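Local coordinates for protein autolysin E (Staphylococcus aureus, PDB 4PI8) that probably hydrolyses glycosidic bonds in the glycan strands of bacterial peptidoglycan, acting as a lysozyme-like autolysin, and here holds the disaccharide NAG-NAM, at residues 99-104 with 162-167; 103-108 with 129-134; 169-174 with 192-197. The protein carries 1 engineered substitution. All coordinates share one frame; numbering follows the deposited sequence.

Overall arrangement
Helix 98-108 is common to contacts 1 and 2, and helix 156-172 to contacts 1 and 3; what separates the three is burial and closeness to the sugars. Contact 1 is wholly buried and largely apolar, with no hydrogen bond between the helices. Contact 2 keeps a buried aromatic pair at one end, but its loop, 129-134, runs out to an exposed end that bonds the muramic acid. Contact 3 is partly buried and lines the pocket directly, with rings stacked and polar groups bonded to both sugars. His104 joins the first two, and Tyr194 of contact 3 packs against His104 and is hydrogen-bonded through OH to Phe131 O of contact 2.

Contact 1: 99-104 with 162-167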
# COMPACT_ATOMS: atom_id res chain seq x y z
N ILE A 99 -0.14 9.93 -6.50
CA ILE A 99 0.96 10.13 -5.55
C ILE A 99 1.00 8.99 -4.52
O ILE A 99 2.08 8.49 -4.16
CB ILE A 99 0.95 11.51 -4.95
CG1 ILE A 99 1.35 12.57 -5.98
CG2 ILE A 99 1.84 11.58 -3.72
CD1 ILE A 99 1.17 14.00 -5.55
N TYR A 100 -0.17 8.58 -4.03
CA TYR A 100 -0.26 7.41 -3.20
C TYR A 100 0.28 6.22 -3.93
O TYR A 100 1.09 5.46 -3.38
CB TYR A 100 -1.73 7.19 -2.77
CG TYR A 100 -1.99 5.74 -2.48
CD1 TYR A 100 -1.37 5.09 -1.43
CD2 TYR A 100 -2.76 4.98 -3.36
CE1 TYR A 100 -1.52 3.74 -1.26
CE2 TYR A 100 -2.94 3.62 -3.18
CZ TYR A 100 -2.26 3.00 -2.18
OH TYR A 100 -2.37 1.62 -2.06
N LEU A 101 -0.12 6.00 -5.19
CA LEU A 101 0.25 4.80 -5.90
C LEU A 101 1.77 4.71 -6.08
O LEU A 101 2.39 3.65 -5.83
CB LEU A 101 -0.44 4.73 -7.26
CG LEU A 101 -0.55 3.39 -7.92
CD1 LEU A 101 -1.33 2.37 -7.10
CD2 LEU A 101 -1.17 3.62 -9.29
N VAL A 102 2.39 5.81 -6.47
CA VAL A 102 3.83 5.88 -6.61
C VAL A 102 4.46 5.61 -5.28
O VAL A 102 5.46 4.87 -5.18
CB VAL A 102 4.27 7.25 -7.18
CG1 VAL A 102 5.76 7.46 -6.97
CG2 VAL A 102 3.86 7.34 -8.69
N SER A 103 4.00 6.32 -4.22
CA SER A 103 4.61 6.16 -2.91
C SER A 103 4.54 4.75 -2.39
O SER A 103 5.51 4.22 -1.82
CB SER A 103 4.00 7.18 -1.89
OG SER A 103 4.14 8.52 -2.35
N HIS A 104 3.41 4.10 -2.54
CA HIS A 104 3.23 2.71 -2.17
C HIS A 104 4.23 1.86 -2.93
O HIS A 104 4.93 1.02 -2.32
CB HIS A 104 1.78 2.32 -2.38
CG HIS A 104 1.42 0.96 -1.87
ND1 HIS A 104 0.13 0.53 -1.81
CD2 HIS A 104 2.20 -0.07 -1.45
CE1 HIS A 104 0.10 -0.69 -1.33
NE2 HIS A 104 1.34 -1.08 -1.11
N GLY A 162 -2.31 -3.52 -12.76
CA GLY A 162 -3.00 -4.55 -11.99
C GLY A 162 -2.99 -4.26 -10.47
O GLY A 162 -3.96 -4.58 -9.79
N GLY A 163 -1.90 -3.70 -9.96
CA GLY A 163 -1.84 -3.34 -8.59
C GLY A 163 -2.91 -2.32 -8.28
O GLY A 163 -3.62 -2.44 -7.29
N ALA A 164 -3.05 -1.27 -9.09
CA ALA A 164 -4.10 -0.30 -8.92
C ALA A 164 -5.47 -0.89 -8.94
O ALA A 164 -6.38 -0.53 -8.16
CB ALA A 164 -3.97 0.84 -9.97
N LYS A 165 -5.71 -1.77 -9.92
CA LYS A 165 -6.99 -2.43 -10.03
C LYS A 165 -7.33 -3.21 -8.74
O LYS A 165 -8.47 -3.13 -8.24
CB LYS A 165 -6.98 -3.40 -11.21
CG LYS A 165 -8.32 -4.10 -11.44
CD LYS A 165 -8.27 -5.13 -12.59
CE LYS A 165 -9.64 -5.78 -12.73
NZ LYS A 165 -9.57 -6.84 -13.78
N PHE A 166 -6.34 -3.93 -8.23
CA PHE A 166 -6.49 -4.69 -6.98
C PHE A 166 -6.82 -3.74 -5.80
O PHE A 166 -7.79 -3.96 -5.02
CB PHE A 166 -5.26 -5.45 -6.69
CG PHE A 166 -5.25 -6.13 -5.32
CD1 PHE A 166 -5.83 -7.38 -5.15
CD2 PHE A 166 -4.67 -5.53 -4.23
CE1 PHE A 166 -5.79 -8.01 -3.89
CE2 PHE A 166 -4.65 -6.16 -3.01
CZ PHE A 166 -5.21 -7.39 -2.85
N ILE A 167 -6.06 -2.63 -5.64
CA ILE A 167 -6.32 -1.71 -4.54
C ILE A 167 -7.71 -1.13 -4.61
O ILE A 167 -8.46 -1.10 -3.65
CB ILE A 167 -5.21 -0.64 -4.52
CG1 ILE A 167 -3.85 -1.27 -4.19
CG2 ILE A 167 -5.57 0.48 -3.54
CD1 ILE A 167 -2.66 -0.51 -4.63
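Tyr100, Leu101 and His104 converge on the side chain of Ile167, where helix 98-108 meets helix 156-172. The apolar packing has two centres. Ile167 is the larger: its CD1 meets Leu101 CD1 at 4.0 Å, while its CG2 lies 4.1 Å from Tyr100 CE2. Its chi1 (-66°) sets CG1 anti to the carbonyl carbon, and CD1, carried on CG1, makes the contacts with Tyr100 OH and Leu101. The smaller centre is Ala164, whose CB touches both methyls of Leu101, CD2 being the nearer at 4.0 Å.

Two polar atoms border the apolar patch. Tyr100 and Ile167 approach tip to tip, bringing the phenol OH to 3.4 Å from Ile167 CD1. The same oxygen is hydrogen-bonded to His104 ND1 at 2.7 Å, a pairing one turn apart on a single helix that satisfies both buried polar atoms beside the apolar tip. Trp200 lies edge-to-face with His104.

No hydrogen bond joins the two helices. The segment axes are inclined at 113° and come no closer than 11.4 Å, so side chains alone fill the interface, a crossed helix-helix packing in the helical core of a lysozyme-clan glycosidase domain.

Contact 2: 103-108 with 129-134. Engineered in segment 103-108: Ala108 (natural residue Glu). With AMU (N-acetyl-beta-muramic acid), chain B.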
# COMPACT_ATOMS: atom_id res chain seq x y z
N SER A 103 4.00 6.32 -4.22
CA SER A 103 4.61 6.16 -2.91
C SER A 103 4.54 4.75 -2.39
O SER A 103 5.51 4.22 -1.82
CB SER A 103 4.00 7.18 -1.89
OG SER A 103 4.14 8.52 -2.35
N HIS A 104 3.41 4.10 -2.54
CA HIS A 104 3.23 2.71 -2.17
C HIS A 104 4.23 1.86 -2.93
O HIS A 104 4.93 1.02 -2.32
CB HIS A 104 1.78 2.32 -2.38
CG HIS A 104 1.42 0.96 -1.87
ND1 HIS A 104 0.13 0.53 -1.81
CD2 HIS A 104 2.20 -0.07 -1.45
CE1 HIS A 104 0.10 -0.69 -1.33
NE2 HIS A 104 1.34 -1.08 -1.11
N ALA A 105 4.30 2.00 -4.25
CA ALA A 105 5.24 1.19 -5.05
C ALA A 105 6.63 1.41 -4.59
O ALA A 105 7.41 0.41 -4.56
CB ALA A 105 5.09 1.51 -6.52
N LEU A 106 7.03 2.63 -4.26
CA LEU A 106 8.41 2.89 -3.83
C LEU A 106 8.70 2.18 -2.51
O LEU A 106 9.78 1.58 -2.35
CB LEU A 106 8.66 4.36 -3.71
CG LEU A 106 8.67 5.14 -5.02
CD1 LEU A 106 8.71 6.65 -4.80
CD2 LEU A 106 9.83 4.67 -5.92
N VAL A 107 7.80 2.23 -1.55
CA VAL A 107 7.98 1.46 -0.28
C VAL A 107 8.06 -0.01 -0.56
O VAL A 107 8.99 -0.72 -0.02
CB VAL A 107 6.84 1.85 0.70
CG1 VAL A 107 6.74 0.89 1.93
CG2 VAL A 107 7.02 3.31 1.10
N ALA A 108 7.18 -0.56 -1.35
CA ALA A 108 7.10 -1.99 -1.58
C ALA A 108 8.27 -2.55 -2.42
O ALA A 108 8.46 -3.77 -2.39
CB ALA A 108 5.83 -2.35 -2.24
N ASN A 129 5.53 -7.65 -9.26
CA ASN A 129 4.56 -7.28 -8.18
C ASN A 129 5.16 -6.10 -7.47
O ASN A 129 6.18 -6.19 -6.83
CB ASN A 129 4.44 -8.48 -7.27
CG ASN A 129 3.34 -8.34 -6.24
OD1 ASN A 129 2.96 -7.25 -5.80
ND2 ASN A 129 2.81 -9.46 -5.88
N PHE A 130 4.48 -4.93 -7.60
CA PHE A 130 5.01 -3.72 -7.05
C PHE A 130 4.27 -3.16 -5.82
O PHE A 130 4.57 -2.07 -5.37
CB PHE A 130 5.05 -2.61 -8.14
CG PHE A 130 5.94 -2.90 -9.32
CD1 PHE A 130 7.07 -3.67 -9.22
CD2 PHE A 130 5.60 -2.36 -10.54
CE1 PHE A 130 7.86 -3.93 -10.34
CE2 PHE A 130 6.42 -2.55 -11.63
CZ PHE A 130 7.53 -3.35 -11.54
N PHE A 131 3.31 -3.95 -5.32
CA PHE A 131 2.48 -3.47 -4.21
C PHE A 131 2.35 -4.48 -3.07
O PHE A 131 1.37 -4.39 -2.29
CB PHE A 131 1.13 -2.93 -4.68
CG PHE A 131 1.24 -1.87 -5.75
CD1 PHE A 131 1.39 -0.55 -5.41
CD2 PHE A 131 1.22 -2.23 -7.07
CE1 PHE A 131 1.51 0.45 -6.35
CE2 PHE A 131 1.35 -1.28 -8.04
CZ PHE A 131 1.51 0.06 -7.69
N GLY A 132 3.24 -5.45 -3.01
CA GLY A 132 3.16 -6.41 -1.93
C GLY A 132 1.90 -7.20 -1.92
O GLY A 132 1.36 -7.48 -0.80
N ILE A 133 1.35 -7.65 -3.04
CA ILE A 133 0.09 -8.28 -3.15
C ILE A 133 0.26 -9.80 -3.19
O ILE A 133 0.83 -10.36 -4.14
CB ILE A 133 -0.72 -7.78 -4.37
CG1 ILE A 133 -0.96 -6.27 -4.25
CG2 ILE A 133 -2.03 -8.51 -4.52
CD1 ILE A 133 -1.38 -5.59 -5.52
N GLY A 134 -0.24 -10.48 -2.16
CA GLY A 134 -0.25 -11.94 -2.13
C GLY A 134 1.13 -12.53 -1.97
O GLY A 134 2.07 -11.86 -1.59
C1 AMU B . 0.04 -8.98 3.80
C2 AMU B . -1.06 -9.34 2.84
C3 AMU B . -2.35 -9.65 3.62
C4 AMU B . -2.03 -10.73 4.68
C5 AMU B . -0.81 -10.34 5.46
C6 AMU B . -0.45 -11.40 6.50
C7 AMU B . -1.66 -8.39 0.61
C8 AMU B . -2.04 -7.11 -0.10
C9 AMU B . -4.44 -9.11 2.55
C10 AMU B . -5.01 -9.27 1.19
C11 AMU B . -5.51 -9.28 3.63
O1 AMU B . 1.26 -8.74 3.11
O3 AMU B . -3.40 -10.07 2.76
O4 AMU B . -3.22 -10.81 5.48
O5 AMU B . 0.28 -10.14 4.60
O6 AMU B . 0.60 -10.97 7.39
O7 AMU B . -1.55 -9.44 0.02
O10 AMU B . -5.53 -8.28 0.61
O11 AMU B . -5.00 -10.45 0.65
N2 AMU B . -1.35 -8.24 1.90
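Phe131 faces His104 with its CG set anti to the carbonyl carbon by a chi1 of -53°, and His104 CG is anti to its backbone N; from these positions the rings meet as a T-shaped pair. The edge of Phe131 is directed at one face of His104, with planes at 86° and centroids 5.3 Å apart. Phe131 CD1 lies above the imidazole, offset toward its rim and nearest to CG at 3.8 Å; Phe131 CB adds a CH-pi contact over the same ring.

Beside it Ala105 CB touches Phe131 CE1 at 3.7 Å. Phe130 O is buried without a hydrogen-bonding partner in the model; its neighbours here are Ala105 CA, in a CA-H...O contact of 3.3 Å, and CB of Ala108 at 3.4 Å. Ala108 is engineered and replaces the catalytic glutamate, which puts the contact at the active site.

Asn129 OD1 accepts from Ile133 N at 3.2 Å, nearly straight at 178°, and its ND2 donates to Ile133 O at 2.8 Å. The peptide carrying Ile133 O also carries Gly134 N, which donates to muramic acid O7 at 2.7 Å. Aromatic packing thus seats the loop on the helix, while Asn129 probably helps fix the sugar-binding amide.

Contact 3: 169-174 with 192-197; sequences NEYFEN and HQYASD. With AMU (N-acetyl-beta-muramic acid), chain B; NAG (2-acetamido-2-deoxy-beta-D-glucopyranose), chain C; SO4 (sulfate ion), chain N.
Tyr171 and His192 form an offset stack, centroids 4.1 Å apart and planes at 26°: His192 CG is anti to its backbone N (chi1 -157°), and CE1 of that ring sits over the centre of the tyrosine ring. The same CE1 is in close contact with Glu170 O at 3.1 Å. The opposite face of Tyr171 is covered near its rim by Tyr194, whose CD2 lies 3.5 Å from Tyr171 CZ; the two rings are inclined at 55°. Tyr171 donates its OH to O10 of the muramic acid carboxylate at 2.7 Å. Tyr194 serves the same sugar twice: acetamido methyl C8 is centred over one ring face, and its backbone O accepts from N2 at 2.8 Å. The neighbouring Gln193 N donates to NAG O7 at 2.9 Å.

In the second shell, His192 ND1 is hydrogen-bonded to Gln176 OE1, which also accepts from Asn174 ND2, and Tyr194 OH is tied to Phe131 O.

The stack probably steadies Tyr171 for the lactyl group, while the Tyr194 ring takes the acetamido methyl and backbone groups bond N2 and NAG O7. The lactyl carboxylate is a feature that NAG lacks, consistent with this position distinguishing the muramic acid.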
# COMPACT_ATOMS: atom_id res chain seq x y z
N ASN A 169 -10.38 -2.41 -6.29
CA ASN A 169 -11.47 -3.42 -6.20
C ASN A 169 -11.53 -4.07 -4.87
O ASN A 169 -12.64 -4.39 -4.42
CB ASN A 169 -11.32 -4.45 -7.29
CG ASN A 169 -11.74 -3.92 -8.64
OD1 ASN A 169 -12.46 -2.98 -8.72
ND2 ASN A 169 -11.26 -4.55 -9.68
N GLU A 170 -10.39 -4.28 -4.21
CA GLU A 170 -10.40 -5.03 -2.96
C GLU A 170 -10.37 -4.19 -1.70
O GLU A 170 -10.84 -4.63 -0.66
CB GLU A 170 -9.27 -6.04 -2.89
CG GLU A 170 -9.29 -6.94 -4.12
CD GLU A 170 -10.61 -7.67 -4.31
OE1 GLU A 170 -11.19 -8.14 -3.29
OE2 GLU A 170 -11.03 -7.76 -5.50
N TYR A 171 -9.79 -2.98 -1.74
CA TYR A 171 -9.71 -2.09 -0.60
C TYR A 171 -10.66 -0.92 -0.75
O TYR A 171 -11.54 -0.67 0.13
CB TYR A 171 -8.23 -1.66 -0.32
CG TYR A 171 -7.49 -2.79 0.33
CD1 TYR A 171 -6.98 -3.84 -0.42
CD2 TYR A 171 -7.36 -2.86 1.71
CE1 TYR A 171 -6.34 -4.94 0.16
CE2 TYR A 171 -6.75 -3.97 2.29
CZ TYR A 171 -6.24 -4.98 1.52
OH TYR A 171 -5.66 -6.06 2.13
N PHE A 172 -10.52 -0.11 -1.80
CA PHE A 172 -11.35 1.08 -1.87
C PHE A 172 -12.86 0.74 -1.95
O PHE A 172 -13.69 1.41 -1.35
CB PHE A 172 -10.97 2.01 -3.02
CG PHE A 172 -9.56 2.56 -2.98
CD1 PHE A 172 -8.79 2.50 -1.84
CD2 PHE A 172 -9.10 3.25 -4.06
CE1 PHE A 172 -7.56 3.10 -1.80
CE2 PHE A 172 -7.88 3.87 -3.99
CZ PHE A 172 -7.08 3.80 -2.89
N GLU A 173 -13.19 -0.29 -2.68
CA GLU A 173 -14.60 -0.74 -2.78
C GLU A 173 -15.06 -1.44 -1.52
O GLU A 173 -16.28 -1.68 -1.39
CB GLU A 173 -14.79 -1.62 -4.00
CG GLU A 173 -14.66 -0.89 -5.33
CD GLU A 173 -15.67 0.19 -5.50
OE1 GLU A 173 -16.90 -0.10 -5.40
OE2 GLU A 173 -15.30 1.33 -5.67
N ASN A 174 -14.16 -1.70 -0.60
CA ASN A 174 -14.46 -2.28 0.73
C ASN A 174 -14.47 -1.21 1.80
O ASN A 174 -14.29 -1.55 2.98
CB ASN A 174 -13.48 -3.41 1.07
CG ASN A 174 -13.91 -4.25 2.27
OD1 ASN A 174 -15.10 -4.66 2.29
ND2 ASN A 174 -13.05 -4.42 3.27
N HIS A 192 -8.57 -8.42 6.85
CA HIS A 192 -8.39 -7.72 5.58
C HIS A 192 -7.47 -6.51 5.74
O HIS A 192 -7.83 -5.41 5.24
CB HIS A 192 -9.73 -7.36 4.92
CG HIS A 192 -9.57 -7.17 3.45
ND1 HIS A 192 -9.56 -5.92 2.85
CD2 HIS A 192 -9.22 -8.05 2.48
CE1 HIS A 192 -9.27 -6.06 1.57
NE2 HIS A 192 -9.05 -7.33 1.31
N GLN A 193 -6.31 -6.73 6.28
CA GLN A 193 -5.31 -5.64 6.49
C GLN A 193 -4.19 -5.80 5.49
O GLN A 193 -3.69 -6.87 5.19
CB GLN A 193 -4.83 -5.67 7.92
CG GLN A 193 -5.98 -5.26 8.83
CD GLN A 193 -5.78 -5.21 10.34
OE1 GLN A 193 -6.69 -4.74 11.00
NE2 GLN A 193 -4.70 -5.72 10.85
N TYR A 194 -3.72 -4.64 4.99
CA TYR A 194 -2.84 -4.68 3.81
C TYR A 194 -1.49 -5.20 4.13
O TYR A 194 -0.83 -5.80 3.25
CB TYR A 194 -2.77 -3.28 3.17
CG TYR A 194 -2.37 -3.35 1.68
CD1 TYR A 194 -1.02 -3.50 1.32
CD2 TYR A 194 -3.30 -3.28 0.71
CE1 TYR A 194 -0.69 -3.66 -0.01
CE2 TYR A 194 -2.95 -3.45 -0.65
CZ TYR A 194 -1.65 -3.63 -0.95
OH TYR A 194 -1.33 -3.76 -2.33
N ALA A 195 -0.98 -4.95 5.34
CA ALA A 195 0.38 -5.27 5.66
C ALA A 195 0.52 -5.63 7.11
O ALA A 195 -0.33 -5.21 7.92
CB ALA A 195 1.24 -4.08 5.32
N SER A 196 1.59 -6.38 7.45
CA SER A 196 1.92 -6.65 8.86
C SER A 196 2.80 -5.63 9.50
O SER A 196 2.80 -5.48 10.70
CB SER A 196 2.51 -8.05 9.00
OG SER A 196 3.77 -8.14 8.35
N ASP A 197 3.59 -4.89 8.69
CA ASP A 197 4.46 -3.87 9.24
C ASP A 197 3.60 -2.81 9.96
O ASP A 197 2.81 -2.13 9.32
CB ASP A 197 5.29 -3.26 8.10
CG ASP A 197 6.22 -2.18 8.54
OD1 ASP A 197 6.33 -1.76 9.70
OD2 ASP A 197 6.85 -1.66 7.56
C1 AMU B . 0.04 -8.98 3.80
C2 AMU B . -1.06 -9.34 2.84
C3 AMU B . -2.35 -9.65 3.62
C4 AMU B . -2.03 -10.73 4.68
C5 AMU B . -0.81 -10.34 5.46
C6 AMU B . -0.45 -11.40 6.50
C7 AMU B . -1.66 -8.39 0.61
C8 AMU B . -2.04 -7.11 -0.10
C9 AMU B . -4.44 -9.11 2.55
C10 AMU B . -5.01 -9.27 1.19
C11 AMU B . -5.51 -9.28 3.63
O1 AMU B . 1.26 -8.74 3.11
O3 AMU B . -3.40 -10.07 2.76
O4 AMU B . -3.22 -10.81 5.48
O5 AMU B . 0.28 -10.14 4.60
O6 AMU B . 0.60 -10.97 7.39
O7 AMU B . -1.55 -9.44 0.02
O10 AMU B . -5.53 -8.28 0.61
O11 AMU B . -5.00 -10.45 0.65
N2 AMU B . -1.35 -8.24 1.90
C1 NAG C . -3.68 -12.13 5.71
C2 NAG C . -4.84 -11.93 6.69
C3 NAG C . -5.44 -13.31 7.01
C4 NAG C . -5.77 -13.98 5.71
C5 NAG C . -4.59 -14.03 4.76
C6 NAG C . -5.06 -14.50 3.42
C7 NAG C . -4.94 -9.96 8.22
C8 NAG C . -4.52 -9.41 9.53
N2 NAG C . -4.52 -11.20 7.92
O3 NAG C . -6.63 -13.12 7.76
O4 NAG C . -6.11 -15.34 5.97
O5 NAG C . -4.13 -12.70 4.51
O6 NAG C . -3.86 -14.68 2.67
O7 NAG C . -5.64 -9.31 7.44
S SO4 N . 3.99 -6.88 4.82
O1 SO4 N . 3.87 -6.18 3.51
O2 SO4 N . 2.81 -7.68 5.03
O3 SO4 N . 4.36 -5.89 5.88
O4 SO4 N . 5.12 -7.89 4.74